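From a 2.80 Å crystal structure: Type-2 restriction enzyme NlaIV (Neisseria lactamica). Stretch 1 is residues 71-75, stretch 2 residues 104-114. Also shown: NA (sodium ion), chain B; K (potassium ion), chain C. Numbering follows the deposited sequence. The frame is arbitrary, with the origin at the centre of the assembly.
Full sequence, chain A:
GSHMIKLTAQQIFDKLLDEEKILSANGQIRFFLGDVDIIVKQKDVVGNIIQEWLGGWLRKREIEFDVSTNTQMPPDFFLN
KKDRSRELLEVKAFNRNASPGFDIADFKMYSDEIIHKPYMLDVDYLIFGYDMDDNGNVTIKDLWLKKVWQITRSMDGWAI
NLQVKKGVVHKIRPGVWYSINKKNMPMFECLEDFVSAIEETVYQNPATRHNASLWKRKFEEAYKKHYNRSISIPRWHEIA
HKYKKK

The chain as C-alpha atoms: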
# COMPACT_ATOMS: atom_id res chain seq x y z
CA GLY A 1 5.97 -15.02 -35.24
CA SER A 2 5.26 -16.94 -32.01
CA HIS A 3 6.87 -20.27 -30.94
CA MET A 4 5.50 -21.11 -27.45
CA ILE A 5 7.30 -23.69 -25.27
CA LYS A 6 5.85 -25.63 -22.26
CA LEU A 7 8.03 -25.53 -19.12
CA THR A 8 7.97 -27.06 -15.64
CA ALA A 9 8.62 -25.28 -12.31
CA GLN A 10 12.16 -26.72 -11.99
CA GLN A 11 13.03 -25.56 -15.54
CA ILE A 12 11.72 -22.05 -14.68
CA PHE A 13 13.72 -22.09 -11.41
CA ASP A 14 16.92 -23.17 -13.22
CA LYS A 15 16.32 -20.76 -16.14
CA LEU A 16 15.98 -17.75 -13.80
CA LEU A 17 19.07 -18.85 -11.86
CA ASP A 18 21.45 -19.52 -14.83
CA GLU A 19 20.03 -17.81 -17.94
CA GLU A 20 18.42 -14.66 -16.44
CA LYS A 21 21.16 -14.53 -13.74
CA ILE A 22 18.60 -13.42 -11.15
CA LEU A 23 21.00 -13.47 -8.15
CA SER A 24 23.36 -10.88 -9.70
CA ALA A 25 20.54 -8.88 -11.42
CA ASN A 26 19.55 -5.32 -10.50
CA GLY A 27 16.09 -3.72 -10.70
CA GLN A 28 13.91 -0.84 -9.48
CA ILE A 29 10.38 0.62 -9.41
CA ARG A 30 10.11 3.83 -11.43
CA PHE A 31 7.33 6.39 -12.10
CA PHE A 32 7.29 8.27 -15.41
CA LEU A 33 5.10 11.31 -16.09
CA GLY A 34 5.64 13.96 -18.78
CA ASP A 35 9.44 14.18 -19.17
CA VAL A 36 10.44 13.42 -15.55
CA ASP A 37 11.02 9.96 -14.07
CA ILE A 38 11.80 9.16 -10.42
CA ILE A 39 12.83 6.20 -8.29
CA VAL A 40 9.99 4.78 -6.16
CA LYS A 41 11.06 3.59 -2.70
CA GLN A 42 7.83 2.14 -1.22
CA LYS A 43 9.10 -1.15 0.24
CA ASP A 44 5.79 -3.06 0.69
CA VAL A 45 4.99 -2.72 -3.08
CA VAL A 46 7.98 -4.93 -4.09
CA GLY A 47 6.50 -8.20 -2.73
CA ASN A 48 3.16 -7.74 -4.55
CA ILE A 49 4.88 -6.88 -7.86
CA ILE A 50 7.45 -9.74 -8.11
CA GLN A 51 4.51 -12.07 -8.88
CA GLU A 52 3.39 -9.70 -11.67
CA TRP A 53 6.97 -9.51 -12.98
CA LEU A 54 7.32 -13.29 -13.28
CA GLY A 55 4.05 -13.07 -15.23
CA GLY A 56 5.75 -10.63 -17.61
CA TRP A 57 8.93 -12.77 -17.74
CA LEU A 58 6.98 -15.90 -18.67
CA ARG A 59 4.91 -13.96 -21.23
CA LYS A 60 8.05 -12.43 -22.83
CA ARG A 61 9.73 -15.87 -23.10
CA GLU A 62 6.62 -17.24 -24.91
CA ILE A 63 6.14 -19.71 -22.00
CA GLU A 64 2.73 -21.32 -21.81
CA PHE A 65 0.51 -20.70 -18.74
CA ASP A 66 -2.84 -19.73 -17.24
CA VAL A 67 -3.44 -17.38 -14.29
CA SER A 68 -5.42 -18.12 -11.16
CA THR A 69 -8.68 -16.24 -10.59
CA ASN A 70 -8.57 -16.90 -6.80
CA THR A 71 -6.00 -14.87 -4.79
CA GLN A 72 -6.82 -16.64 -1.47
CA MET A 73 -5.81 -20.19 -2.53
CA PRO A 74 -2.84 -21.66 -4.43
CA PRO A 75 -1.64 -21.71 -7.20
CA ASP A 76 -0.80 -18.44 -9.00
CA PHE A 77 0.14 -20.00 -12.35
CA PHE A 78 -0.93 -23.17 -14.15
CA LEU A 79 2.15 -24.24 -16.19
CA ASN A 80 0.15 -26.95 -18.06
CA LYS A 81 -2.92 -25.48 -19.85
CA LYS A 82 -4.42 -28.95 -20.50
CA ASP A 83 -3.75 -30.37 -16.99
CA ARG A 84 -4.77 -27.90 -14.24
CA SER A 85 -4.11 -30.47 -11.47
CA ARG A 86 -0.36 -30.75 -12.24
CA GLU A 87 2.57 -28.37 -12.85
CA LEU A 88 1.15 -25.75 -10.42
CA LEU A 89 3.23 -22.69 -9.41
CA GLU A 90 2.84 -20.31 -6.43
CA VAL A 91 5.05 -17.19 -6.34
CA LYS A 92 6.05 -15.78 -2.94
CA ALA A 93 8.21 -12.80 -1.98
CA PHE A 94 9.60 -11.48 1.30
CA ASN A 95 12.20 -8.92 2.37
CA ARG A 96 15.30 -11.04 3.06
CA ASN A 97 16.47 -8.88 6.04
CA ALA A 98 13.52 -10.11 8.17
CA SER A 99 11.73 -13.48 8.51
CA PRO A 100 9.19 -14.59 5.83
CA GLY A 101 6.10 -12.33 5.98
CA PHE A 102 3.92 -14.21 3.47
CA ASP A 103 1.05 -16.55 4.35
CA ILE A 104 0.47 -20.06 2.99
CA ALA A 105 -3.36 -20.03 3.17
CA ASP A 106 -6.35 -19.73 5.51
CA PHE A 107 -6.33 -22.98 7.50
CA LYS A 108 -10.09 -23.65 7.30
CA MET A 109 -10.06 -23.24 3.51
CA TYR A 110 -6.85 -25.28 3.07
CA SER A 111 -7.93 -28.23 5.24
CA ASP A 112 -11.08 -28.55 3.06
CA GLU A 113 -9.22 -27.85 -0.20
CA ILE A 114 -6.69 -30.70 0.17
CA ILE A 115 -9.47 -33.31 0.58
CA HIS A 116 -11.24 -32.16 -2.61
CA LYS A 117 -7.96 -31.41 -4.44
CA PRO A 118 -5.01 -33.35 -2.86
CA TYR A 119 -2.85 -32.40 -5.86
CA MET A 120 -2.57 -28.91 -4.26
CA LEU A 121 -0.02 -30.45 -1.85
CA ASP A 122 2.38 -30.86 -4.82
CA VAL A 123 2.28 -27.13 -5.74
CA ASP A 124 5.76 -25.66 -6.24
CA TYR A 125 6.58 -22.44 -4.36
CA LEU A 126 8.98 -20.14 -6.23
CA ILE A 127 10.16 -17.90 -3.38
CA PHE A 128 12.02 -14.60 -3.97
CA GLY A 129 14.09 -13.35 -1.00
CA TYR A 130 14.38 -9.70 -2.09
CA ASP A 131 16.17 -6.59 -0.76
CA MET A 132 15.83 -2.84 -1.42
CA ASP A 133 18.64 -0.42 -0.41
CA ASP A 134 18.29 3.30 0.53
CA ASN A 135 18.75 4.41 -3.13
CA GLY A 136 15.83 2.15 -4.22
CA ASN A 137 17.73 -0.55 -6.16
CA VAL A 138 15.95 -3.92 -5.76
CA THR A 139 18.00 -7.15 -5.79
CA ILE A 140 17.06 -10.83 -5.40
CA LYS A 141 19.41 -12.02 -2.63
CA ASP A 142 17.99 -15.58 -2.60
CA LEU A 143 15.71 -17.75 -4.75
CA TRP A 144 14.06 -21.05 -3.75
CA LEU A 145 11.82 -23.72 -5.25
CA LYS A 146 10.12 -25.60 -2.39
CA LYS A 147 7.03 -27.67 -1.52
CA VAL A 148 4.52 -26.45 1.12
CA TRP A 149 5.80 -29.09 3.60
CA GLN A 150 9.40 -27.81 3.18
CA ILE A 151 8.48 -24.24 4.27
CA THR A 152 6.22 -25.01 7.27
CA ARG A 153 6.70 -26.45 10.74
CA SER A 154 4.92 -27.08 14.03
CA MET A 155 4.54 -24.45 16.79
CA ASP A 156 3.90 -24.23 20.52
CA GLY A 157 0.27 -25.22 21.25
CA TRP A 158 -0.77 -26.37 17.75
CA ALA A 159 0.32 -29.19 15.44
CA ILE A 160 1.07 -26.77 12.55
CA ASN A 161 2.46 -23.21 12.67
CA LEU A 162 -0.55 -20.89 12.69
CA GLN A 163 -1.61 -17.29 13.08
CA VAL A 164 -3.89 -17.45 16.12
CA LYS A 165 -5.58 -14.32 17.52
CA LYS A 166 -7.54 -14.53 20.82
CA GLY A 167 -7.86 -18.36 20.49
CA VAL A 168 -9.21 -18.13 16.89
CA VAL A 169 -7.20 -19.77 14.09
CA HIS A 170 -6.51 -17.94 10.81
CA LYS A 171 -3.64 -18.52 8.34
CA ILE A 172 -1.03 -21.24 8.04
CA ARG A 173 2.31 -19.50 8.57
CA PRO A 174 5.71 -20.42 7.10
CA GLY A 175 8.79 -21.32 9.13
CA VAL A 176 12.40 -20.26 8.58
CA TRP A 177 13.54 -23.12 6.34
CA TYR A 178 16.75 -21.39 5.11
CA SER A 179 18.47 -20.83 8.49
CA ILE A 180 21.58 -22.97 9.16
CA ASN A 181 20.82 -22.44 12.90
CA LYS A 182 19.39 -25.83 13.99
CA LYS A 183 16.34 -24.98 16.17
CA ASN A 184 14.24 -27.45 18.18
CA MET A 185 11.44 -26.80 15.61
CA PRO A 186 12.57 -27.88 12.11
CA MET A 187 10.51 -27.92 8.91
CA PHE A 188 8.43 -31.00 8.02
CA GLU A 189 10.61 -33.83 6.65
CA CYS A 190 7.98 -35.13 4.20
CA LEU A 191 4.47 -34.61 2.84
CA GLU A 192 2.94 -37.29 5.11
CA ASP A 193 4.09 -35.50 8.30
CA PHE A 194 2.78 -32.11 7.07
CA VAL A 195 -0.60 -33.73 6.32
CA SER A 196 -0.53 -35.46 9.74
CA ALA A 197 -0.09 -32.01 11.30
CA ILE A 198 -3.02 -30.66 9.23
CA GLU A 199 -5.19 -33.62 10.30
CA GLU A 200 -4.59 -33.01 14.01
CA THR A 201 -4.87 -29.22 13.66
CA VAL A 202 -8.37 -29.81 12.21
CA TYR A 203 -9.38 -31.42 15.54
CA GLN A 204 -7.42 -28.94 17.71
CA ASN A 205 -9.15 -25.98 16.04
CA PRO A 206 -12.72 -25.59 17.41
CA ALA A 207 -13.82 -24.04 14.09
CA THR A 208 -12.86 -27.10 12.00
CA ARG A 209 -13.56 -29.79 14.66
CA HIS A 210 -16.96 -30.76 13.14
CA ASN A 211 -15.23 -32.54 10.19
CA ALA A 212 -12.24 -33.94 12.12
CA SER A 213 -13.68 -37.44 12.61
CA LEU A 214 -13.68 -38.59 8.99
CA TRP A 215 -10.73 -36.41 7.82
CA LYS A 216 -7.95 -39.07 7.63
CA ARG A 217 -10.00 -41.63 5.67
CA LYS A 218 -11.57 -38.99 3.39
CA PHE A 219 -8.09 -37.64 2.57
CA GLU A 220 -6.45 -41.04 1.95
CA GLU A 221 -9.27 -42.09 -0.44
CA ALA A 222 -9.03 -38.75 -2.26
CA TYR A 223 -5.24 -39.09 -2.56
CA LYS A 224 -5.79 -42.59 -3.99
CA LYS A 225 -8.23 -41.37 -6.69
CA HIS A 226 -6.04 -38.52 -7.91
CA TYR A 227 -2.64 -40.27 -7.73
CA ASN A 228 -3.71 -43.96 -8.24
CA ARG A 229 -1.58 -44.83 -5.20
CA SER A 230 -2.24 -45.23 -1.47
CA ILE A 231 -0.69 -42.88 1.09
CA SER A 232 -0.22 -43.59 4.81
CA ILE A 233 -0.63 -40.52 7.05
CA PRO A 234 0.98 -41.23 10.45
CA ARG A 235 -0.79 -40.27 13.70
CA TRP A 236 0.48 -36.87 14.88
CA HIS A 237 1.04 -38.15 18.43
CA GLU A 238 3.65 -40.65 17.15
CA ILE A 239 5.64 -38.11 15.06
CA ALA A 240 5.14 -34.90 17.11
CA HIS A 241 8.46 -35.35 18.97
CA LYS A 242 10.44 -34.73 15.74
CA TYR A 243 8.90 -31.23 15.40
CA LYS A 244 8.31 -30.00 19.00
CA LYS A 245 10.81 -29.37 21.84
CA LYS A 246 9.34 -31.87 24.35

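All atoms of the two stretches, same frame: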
# COMPACT_ATOMS: atom_id res chain seq x y z
N THR A 71 -7.21 -15.32 -5.50
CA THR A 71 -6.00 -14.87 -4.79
C THR A 71 -5.79 -15.56 -3.43
O THR A 71 -4.66 -15.64 -2.95
CB THR A 71 -6.03 -13.35 -4.56
OG1 THR A 71 -7.25 -12.99 -3.89
CG2 THR A 71 -5.93 -12.60 -5.88
N GLN A 72 -6.87 -16.05 -2.82
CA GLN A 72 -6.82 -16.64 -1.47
C GLN A 72 -6.22 -18.05 -1.39
O GLN A 72 -5.73 -18.44 -0.32
CB GLN A 72 -8.22 -16.67 -0.85
CG GLN A 72 -8.88 -15.30 -0.74
CD GLN A 72 -9.81 -15.20 0.46
OE1 GLN A 72 -9.36 -15.19 1.60
NE2 GLN A 72 -11.11 -15.11 0.20
N MET A 73 -6.25 -18.79 -2.49
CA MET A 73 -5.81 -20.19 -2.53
C MET A 73 -4.68 -20.37 -3.54
O MET A 73 -4.62 -19.61 -4.51
CB MET A 73 -7.01 -21.06 -2.94
CG MET A 73 -7.19 -22.32 -2.11
SD MET A 73 -7.42 -21.89 -0.37
CE MET A 73 -6.75 -23.35 0.38
N PRO A 74 -3.78 -21.36 -3.34
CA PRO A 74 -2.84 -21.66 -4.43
C PRO A 74 -3.53 -22.34 -5.62
O PRO A 74 -4.64 -22.87 -5.46
CB PRO A 74 -1.82 -22.59 -3.77
CG PRO A 74 -2.56 -23.22 -2.64
CD PRO A 74 -3.48 -22.15 -2.13
N PRO A 75 -2.91 -22.32 -6.82
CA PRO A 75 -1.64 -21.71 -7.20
C PRO A 75 -1.83 -20.31 -7.78
O PRO A 75 -2.94 -19.78 -7.76
CB PRO A 75 -1.15 -22.67 -8.29
CG PRO A 75 -2.41 -23.10 -8.97
CD PRO A 75 -3.54 -22.98 -7.98
N ILE A 104 0.70 -18.90 3.85
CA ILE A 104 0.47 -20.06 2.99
C ILE A 104 -0.99 -19.99 2.52
O ILE A 104 -1.25 -19.84 1.32
CB ILE A 104 0.77 -21.40 3.71
CG1 ILE A 104 2.18 -21.41 4.31
CG2 ILE A 104 0.59 -22.58 2.75
CD1 ILE A 104 3.28 -20.95 3.37
N ALA A 105 -1.92 -20.07 3.46
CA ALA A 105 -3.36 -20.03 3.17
C ALA A 105 -4.17 -20.04 4.46
O ALA A 105 -3.68 -20.49 5.49
CB ALA A 105 -3.76 -21.22 2.31
N ASP A 106 -5.41 -19.57 4.40
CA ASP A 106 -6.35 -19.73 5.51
C ASP A 106 -6.45 -21.21 5.83
O ASP A 106 -6.62 -22.02 4.92
CB ASP A 106 -7.74 -19.19 5.14
CG ASP A 106 -8.78 -19.44 6.24
OD1 ASP A 106 -8.48 -19.17 7.42
OD2 ASP A 106 -9.90 -19.89 5.92
N PHE A 107 -6.31 -21.57 7.11
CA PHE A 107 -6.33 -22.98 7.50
C PHE A 107 -7.67 -23.67 7.20
O PHE A 107 -7.67 -24.80 6.70
CB PHE A 107 -5.96 -23.18 8.97
CG PHE A 107 -6.05 -24.61 9.41
CD1 PHE A 107 -5.00 -25.49 9.15
CD2 PHE A 107 -7.19 -25.09 10.04
CE1 PHE A 107 -5.09 -26.82 9.52
CE2 PHE A 107 -7.29 -26.42 10.41
CZ PHE A 107 -6.24 -27.29 10.15
N LYS A 108 -8.79 -23.02 7.52
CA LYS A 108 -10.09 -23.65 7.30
C LYS A 108 -10.28 -23.98 5.82
O LYS A 108 -10.69 -25.09 5.49
CB LYS A 108 -11.26 -22.79 7.80
CG LYS A 108 -12.64 -23.34 7.43
CD LYS A 108 -13.70 -23.12 8.50
CE LYS A 108 -13.88 -21.66 8.87
NZ LYS A 108 -15.08 -21.45 9.73
N MET A 109 -9.95 -23.03 4.95
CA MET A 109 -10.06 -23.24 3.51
C MET A 109 -9.13 -24.34 3.01
O MET A 109 -9.53 -25.17 2.19
CB MET A 109 -9.77 -21.94 2.75
CG MET A 109 -10.89 -20.92 2.81
SD MET A 109 -10.44 -19.42 1.92
CE MET A 109 -10.68 -19.92 0.22
N TYR A 110 -7.90 -24.35 3.52
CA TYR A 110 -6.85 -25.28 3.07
C TYR A 110 -7.08 -26.71 3.53
O TYR A 110 -6.80 -27.63 2.78
CB TYR A 110 -5.48 -24.78 3.52
CG TYR A 110 -4.29 -25.45 2.87
CD1 TYR A 110 -3.76 -24.97 1.68
CD2 TYR A 110 -3.67 -26.55 3.46
CE1 TYR A 110 -2.66 -25.57 1.08
CE2 TYR A 110 -2.57 -27.15 2.88
CZ TYR A 110 -2.07 -26.66 1.68
OH TYR A 110 -0.98 -27.26 1.10
N SER A 111 -7.57 -26.89 4.76
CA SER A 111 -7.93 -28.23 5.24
C SER A 111 -9.04 -28.87 4.41
O SER A 111 -9.01 -30.08 4.17
CB SER A 111 -8.29 -28.20 6.74
OG SER A 111 -9.29 -27.23 7.02
N ASP A 112 -10.01 -28.07 3.96
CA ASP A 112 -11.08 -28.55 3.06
C ASP A 112 -10.58 -28.76 1.64
O ASP A 112 -10.94 -29.74 1.00
CB ASP A 112 -12.27 -27.57 3.02
CG ASP A 112 -13.05 -27.52 4.32
OD1 ASP A 112 -12.88 -28.41 5.18
OD2 ASP A 112 -13.84 -26.57 4.49
N GLU A 113 -9.77 -27.82 1.16
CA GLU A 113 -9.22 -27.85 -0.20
C GLU A 113 -8.45 -29.14 -0.49
O GLU A 113 -8.67 -29.76 -1.53
CB GLU A 113 -8.32 -26.63 -0.43
CG GLU A 113 -7.62 -26.53 -1.79
CD GLU A 113 -8.46 -25.85 -2.86
OE1 GLU A 113 -9.71 -25.90 -2.78
OE2 GLU A 113 -7.85 -25.27 -3.79
N ILE A 114 -7.56 -29.54 0.42
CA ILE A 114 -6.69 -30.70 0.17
C ILE A 114 -7.39 -32.07 0.24
O ILE A 114 -6.82 -33.07 -0.18
CB ILE A 114 -5.41 -30.70 1.06
CG1 ILE A 114 -5.73 -30.86 2.55
CG2 ILE A 114 -4.59 -29.45 0.79
CD1 ILE A 114 -4.52 -31.19 3.39
NA NA B . -4.88 -18.90 -6.48
K K C . -2.14 -17.83 -1.08
O HOH W 1 -6.13 -17.82 2.24
O HOH W 2 -3.64 -16.80 -7.11
O HOH W 3 -3.02 -16.67 1.68

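The contact is organised around Met73, which gives up 112 Å² of its surface to the second stretch, the largest share of any residue in a total of 361 Å² summed over both sides. Its CA-to-CB bond points sideways, but the side chain then bends so that its end comes nearer: chi1 lies between wells at -135°, chi2 is p at 59° and chi3 is t at -151°. The result is a methyl group set against the first turn of the helix that begins at Phe107. Met73 CE lies 3.3 Å from Tyr110 CA and 3.7 Å from Met109 C, so the tip of the side chain rests on helix backbone as well as on side chains.

Three side chains of stretch 2 pack against this end of Met73. Met73 CE is 3.6 Å from Tyr110 CD1, approaching the ring obliquely, and 4.1 Å from Ala105 CB, whose short side chain points toward the first stretch. The sulfur takes part too: Met73 SD is 3.9 Å from Met109 CE. These are dispersion contacts between polarisable, uncharged groups, and the flexible methionine chain can follow the uneven surface that the helix offers. Pro74 adds a looser contact on the Tyr110 ring, with Pro74 CG 4.4 Å from Tyr110 CE1 and near the ring plane, hence at its edge.

Farther out, Met109 also reaches Gln72. Met109 CE is 4.2 Å from Gln72 CB, so the aliphatic base of the glutamine meets the methyl group. At another margin, Glu113 OE2 comes within 3.5 Å of Met73 CG. This is van der Waals packing of a carboxylate oxygen against a methylene carbon, and the 4.3 Å between Glu113 OE2 and Pro74 O is likewise no bond.

The backbones approach without pairing. Stretch 1 has no regular helix or strand, and its closest CA approach to stretch 2, Met73 CA to Ala105 CA, is 6.2 Å. No direct hydrogen bond crosses the interface. Instead, water 1 bridges the two stretches, donating to Gln72 O at 2.7 Å and accepting from Asp106 N at 2.9 Å. It thus satisfies one backbone acceptor and one backbone donor across a gap they do not close themselves.

The helix supplies its own framework. Asp106 occupies the N-cap position, and Met109 N donates to Asp106 OD2 at 3.3 Å with an N-H...acceptor angle of 154°, satisfying an amide in the first turn. Tyr110 N to Asp106 O at 3.0 Å and Glu113 N to Met109 O at 2.9 Å continue the backbone pattern, and these bonds keep Met109, Tyr110 and Glu113 on the helix that Met73 packs against.

On the polar side of stretch 1, sodium is bound by Met73 O at 2.1 Å and Pro75 O at 2.5 Å, with water 2 at 2.5 Å and two ligands elsewhere in the structure. The peptide bond preceding Pro75 is cis. Met73 therefore serves both environments, its carbonyl binding the ion while its side chain packs on the helix.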